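Local atomic coordinates of putative (PDB entry 4O8S), a protein that belongs to the nucleotidyltransferase superfamily and probably transfers nucleotides, in the manner of AbiEii toxins from type IV toxin-antitoxin systems. Residues L150-E161 and T205-I216. Sequence-based numbering, arbitrary orientation.
Sequences LFDLHFLAKHYE and TALELGVMAQLI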
loop_
_atom_site.group_PDB
_atom_site.type_symbol
_atom_site.label_atom_id
_atom_site.label_comp_id
_atom_site.label_asym_id
_atom_site.label_seq_id
_atom_site.Cartn_x
_atom_site.Cartn_y
_atom_site.Cartn_z
ATOM N N LEU A 150 -0.475 -10.901 0.452
ATOM C CA LEU A 150 0.333 -11.805 1.261
ATOM C C LEU A 150 1.755 -11.279 1.408
ATOM O O LEU A 150 2.295 -11.231 2.519
ATOM C CB LEU A 150 0.356 -13.200 0.635
ATOM C CG LEU A 150 1.189 -14.225 1.407
ATOM C CD1 LEU A 150 0.721 -14.335 2.855
ATOM C CD2 LEU A 150 1.111 -15.577 0.728
ATOM N N PHE A 151 2.357 -10.879 0.291
ATOM C CA PHE A 151 3.704 -10.323 0.305
ATOM C C PHE A 151 3.777 -9.153 1.282
ATOM O O PHE A 151 4.686 -9.057 2.123
ATOM C CB PHE A 151 4.051 -9.801 -1.086
ATOM C CG PHE A 151 5.472 -9.302 -1.212
ATOM C CD1 PHE A 151 5.823 -8.020 -0.786
ATOM C CD2 PHE A 151 6.460 -10.119 -1.764
ATOM C CE1 PHE A 151 7.143 -7.557 -0.900
ATOM C CE2 PHE A 151 7.787 -9.676 -1.876
ATOM C CZ PHE A 151 8.128 -8.389 -1.447
ATOM N N ASP A 152 2.823 -8.240 1.142
ATOM C CA ASP A 152 2.842 -7.023 1.937
ATOM C C ASP A 152 2.603 -7.286 3.411
ATOM O O ASP A 152 3.289 -6.697 4.264
ATOM C CB ASP A 152 1.834 -6.009 1.403
ATOM C CG ASP A 152 2.098 -5.645 -0.041
ATOM O OD1 ASP A 152 3.234 -5.863 -0.506
ATOM O OD2 ASP A 152 1.172 -5.137 -0.713
ATOM N N LEU A 153 1.644 -8.162 3.723
ATOM C CA LEU A 153 1.361 -8.485 5.124
ATOM C C LEU A 153 2.548 -9.188 5.782
ATOM O O LEU A 153 2.833 -8.962 6.958
ATOM C CB LEU A 153 0.093 -9.332 5.264
ATOM C CG LEU A 153 -1.214 -8.521 5.212
ATOM C CD1 LEU A 153 -2.420 -9.456 5.283
ATOM C CD2 LEU A 153 -1.245 -7.517 6.356
ATOM N N HIS A 154 3.235 -10.031 5.012
ATOM C CA HIS A 154 4.450 -10.689 5.475
ATOM C C HIS A 154 5.534 -9.642 5.739
ATOM O O HIS A 154 6.186 -9.671 6.778
ATOM C CB HIS A 154 4.902 -11.713 4.432
ATOM C CG HIS A 154 6.254 -12.294 4.696
ATOM N ND1 HIS A 154 7.420 -11.693 4.263
ATOM C CD2 HIS A 154 6.628 -13.430 5.336
ATOM C CE1 HIS A 154 8.453 -12.430 4.634
ATOM N NE2 HIS A 154 7.999 -13.488 5.287
ATOM N N PHE A 155 5.705 -8.705 4.802
ATOM C CA PHE A 155 6.655 -7.610 4.957
ATOM C C PHE A 155 6.356 -6.813 6.221
ATOM O O PHE A 155 7.274 -6.422 6.974
ATOM C CB PHE A 155 6.559 -6.671 3.749
ATOM C CG PHE A 155 7.286 -5.366 3.934
ATOM C CD1 PHE A 155 8.659 -5.279 3.696
ATOM C CD2 PHE A 155 6.605 -4.222 4.358
ATOM C CE1 PHE A 155 9.338 -4.091 3.880
ATOM C CE2 PHE A 155 7.287 -3.017 4.554
ATOM C CZ PHE A 155 8.658 -2.945 4.306
ATOM N N LEU A 156 5.071 -6.539 6.436
ATOM C CA LEU A 156 4.641 -5.765 7.596
ATOM C C LEU A 156 4.887 -6.516 8.910
ATOM O O LEU A 156 5.406 -5.942 9.858
ATOM C CB LEU A 156 3.159 -5.388 7.457
ATOM C CG LEU A 156 2.963 -4.253 6.429
ATOM C CD1 LEU A 156 1.521 -4.166 5.997
ATOM C CD2 LEU A 156 3.406 -2.907 7.017
ATOM N N ALA A 157 4.508 -7.788 8.971
ATOM C CA ALA A 157 4.732 -8.581 10.178
ATOM C C ALA A 157 6.226 -8.721 10.474
ATOM O O ALA A 157 6.650 -8.729 11.639
ATOM C CB ALA A 157 4.088 -9.964 10.029
ATOM N N LYS A 158 7.029 -8.822 9.420
ATOM C CA LYS A 158 8.463 -9.038 9.584
ATOM C C LYS A 158 9.203 -7.773 10.019
ATOM O O LYS A 158 10.098 -7.832 10.867
ATOM C CB LYS A 158 9.069 -9.565 8.275
ATOM C CG LYS A 158 10.512 -10.097 8.399
ATOM C CD LYS A 158 11.054 -10.528 7.030
ATOM C CE LYS A 158 12.449 -11.148 7.137
ATOM N NZ LYS A 158 12.394 -12.643 7.228
ATOM N N HIS A 159 8.854 -6.630 9.429
ATOM C CA HIS A 159 9.634 -5.418 9.657
ATOM C C HIS A 159 8.928 -4.367 10.502
ATOM O O HIS A 159 9.564 -3.413 10.978
ATOM C CB HIS A 159 10.055 -4.802 8.326
ATOM C CG HIS A 159 10.872 -5.722 7.478
ATOM N ND1 HIS A 159 12.207 -5.969 7.722
ATOM C CD2 HIS A 159 10.542 -6.466 6.393
ATOM C CE1 HIS A 159 12.669 -6.814 6.814
ATOM N NE2 HIS A 159 11.677 -7.135 6.000
ATOM N N TYR A 160 7.621 -4.515 10.688
ATOM C CA TYR A 160 6.902 -3.502 11.458
ATOM C C TYR A 160 6.011 -4.115 12.522
ATOM O O TYR A 160 4.901 -3.631 12.765
ATOM C CB TYR A 160 6.079 -2.612 10.524
ATOM C CG TYR A 160 6.928 -1.729 9.653
ATOM C CD1 TYR A 160 7.367 -0.494 10.109
ATOM C CD2 TYR A 160 7.298 -2.126 8.375
ATOM C CE1 TYR A 160 8.153 0.327 9.314
ATOM C CE2 TYR A 160 8.086 -1.309 7.571
ATOM C CZ TYR A 160 8.513 -0.089 8.054
ATOM O OH TYR A 160 9.293 0.742 7.270
ATOM N N GLU A 161 6.497 -5.165 13.171
ATOM C CA GLU A 161 5.657 -5.920 14.093
ATOM C C GLU A 161 5.148 -5.079 15.269
ATOM O O GLU A 161 4.109 -5.395 15.859
ATOM C CB GLU A 161 6.397 -7.162 14.616
ATOM C CG GLU A 161 7.327 -6.902 15.802
ATOM C CD GLU A 161 7.644 -8.191 16.578
ATOM O OE1 GLU A 161 8.401 -9.035 16.042
ATOM O OE2 GLU A 161 7.113 -8.373 17.705
ATOM N N THR A 205 7.164 -17.756 2.278
ATOM C CA THR A 205 6.424 -16.592 2.770
ATOM C C THR A 205 5.193 -17.021 3.570
ATOM O O THR A 205 4.931 -16.494 4.653
ATOM C CB THR A 205 5.982 -15.672 1.611
ATOM O OG1 THR A 205 7.139 -15.084 0.997
ATOM C CG2 THR A 205 5.045 -14.560 2.128
ATOM N N ALA A 206 4.451 -17.986 3.042
ATOM C CA ALA A 206 3.230 -18.447 3.694
ATOM C C ALA A 206 3.531 -19.066 5.059
ATOM O O ALA A 206 2.856 -18.768 6.055
ATOM C CB ALA A 206 2.518 -19.445 2.808
ATOM N N LEU A 207 4.539 -19.936 5.100
ATOM C CA LEU A 207 4.946 -20.582 6.345
ATOM C C LEU A 207 5.431 -19.558 7.341
ATOM O O LEU A 207 5.004 -19.554 8.493
ATOM C CB LEU A 207 6.076 -21.592 6.094
ATOM C CG LEU A 207 5.629 -22.917 5.478
ATOM C CD1 LEU A 207 6.829 -23.781 5.081
ATOM C CD2 LEU A 207 4.730 -23.653 6.466
ATOM N N GLU A 208 6.329 -18.691 6.889
ATOM C CA GLU A 208 6.923 -17.705 7.770
ATOM C C GLU A 208 5.886 -16.740 8.361
ATOM O O GLU A 208 5.967 -16.395 9.554
ATOM C CB GLU A 208 8.047 -16.942 7.061
ATOM C CG GLU A 208 8.784 -16.016 8.015
ATOM C CD GLU A 208 10.005 -15.365 7.402
ATOM O OE1 GLU A 208 10.055 -15.242 6.157
ATOM O OE2 GLU A 208 10.912 -14.971 8.178
ATOM N N LEU A 209 4.913 -16.315 7.548
ATOM C CA LEU A 209 3.869 -15.411 8.046
ATOM C C LEU A 209 2.990 -16.057 9.113
ATOM O O LEU A 209 2.701 -15.431 10.139
ATOM C CB LEU A 209 2.983 -14.856 6.916
ATOM C CG LEU A 209 1.803 -14.022 7.456
ATOM C CD1 LEU A 209 2.316 -12.819 8.256
ATOM C CD2 LEU A 209 0.825 -13.587 6.353
ATOM N N GLY A 210 2.546 -17.289 8.871
ATOM C CA GLY A 210 1.714 -17.988 9.840
ATOM C C GLY A 210 2.371 -18.059 11.209
ATOM O O GLY A 210 1.737 -17.809 12.254
ATOM N N VAL A 211 3.664 -18.369 11.207
ATOM C CA VAL A 211 4.407 -18.482 12.459
ATOM C C VAL A 211 4.646 -17.126 13.121
ATOM O O VAL A 211 4.463 -16.996 14.335
ATOM C CB VAL A 211 5.734 -19.242 12.251
ATOM C CG1 VAL A 211 6.566 -19.243 13.522
ATOM C CG2 VAL A 211 5.442 -20.668 11.800
HETATM N N MSE A 212 5.053 -16.118 12.347
HETATM C CA MSE A 212 5.251 -14.769 12.900
HETATM C C MSE A 212 3.978 -14.231 13.527
HETATM O O MSE A 212 4.020 -13.571 14.568
HETATM C CB MSE A 212 5.724 -13.782 11.828
HETATM C CG MSE A 212 7.137 -14.047 11.317
HETATM SE SE MSE A 212 7.784 -12.617 10.100
HETATM C CE MSE A 212 6.527 -12.929 8.682
ATOM N N ALA A 213 2.842 -14.506 12.887
ATOM C CA ALA A 213 1.571 -14.005 13.389
ATOM C C ALA A 213 1.277 -14.631 14.747
ATOM O O ALA A 213 0.706 -13.980 15.618
ATOM C CB ALA A 213 0.465 -14.296 12.410
ATOM N N GLN A 214 1.671 -15.891 14.923
ATOM C CA GLN A 214 1.519 -16.564 16.205
ATOM C C GLN A 214 2.332 -15.852 17.262
ATOM O O GLN A 214 1.820 -15.540 18.341
ATOM C CB GLN A 214 1.994 -18.016 16.119
ATOM C CG GLN A 214 1.118 -18.920 15.284
ATOM C CD GLN A 214 1.354 -20.388 15.592
ATOM O OE1 GLN A 214 2.281 -20.742 16.334
ATOM N NE2 GLN A 214 0.511 -21.252 15.032
ATOM N N LEU A 215 3.603 -15.605 16.944
ATOM C CA LEU A 215 4.533 -14.974 17.878
ATOM C C LEU A 215 4.060 -13.600 18.300
ATOM O O LEU A 215 4.038 -13.279 19.495
ATOM C CB LEU A 215 5.923 -14.828 17.256
ATOM C CG LEU A 215 6.973 -15.882 17.612
ATOM C CD1 LEU A 215 6.616 -17.186 16.954
ATOM C CD2 LEU A 215 8.368 -15.434 17.193
ATOM N N ILE A 216 3.714 -12.782 17.305
ATOM C CA ILE A 216 3.266 -11.413 17.552
ATOM C C ILE A 216 2.042 -11.447 18.464
ATOM O O ILE A 216 1.991 -10.753 19.476
ATOM C CB ILE A 216 2.961 -10.679 16.217
ATOM C CG1 ILE A 216 4.262 -10.501 15.423
ATOM C CG2 ILE A 216 2.295 -9.320 16.471
ATOM C CD1 ILE A 216 4.075 -10.183 13.937
#
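NE2 of H154 donates a nearly straight hydrogen bond to OE1 of E208 (2.8 Å, 161° at the hydrogen). The oxygen lies in the imidazole plane but is approached from above the carboxylate, whose plane is turned 61° from the ring. The other oxygen of E208, OE2, forms a salt bridge with NZ of K158 at 2.9 Å, although as a hydrogen bond it is weak. K158 can serve it because its chain runs extended and bends only at the last torsion.

The H154 side chain is a knob in the hole formed by T205, E208, L209 and M212. T205 lies over one face of the ring, bringing CG2 to 3.6 Å from CG of H154, while its hydroxyl bonds to the carbonyl of D201. Selenomethionine M212 bends at its third torsion, which places CE obliquely against the imidazole, 3.4 Å from CD2 of H154, and SE against CA and CB of K158. In return, L209 is a knob among L150, L153, H154 and A157; its CD2 meets CD1 of L150 at 3.6 Å. Farther along, CD1 of I216 touches CB of both A157 and E161, each at 3.9 Å.

Helix segments 150-159 and 205-216 cross at 44°; these reciprocal knobs-into-holes join helix 147-159 to the long C-terminal helix in the helical half of the chain. Beside this apolar seam, the E208 carboxylate would tend to favour protonation of H154, though K158, which shares it, probably offsets part of that effect.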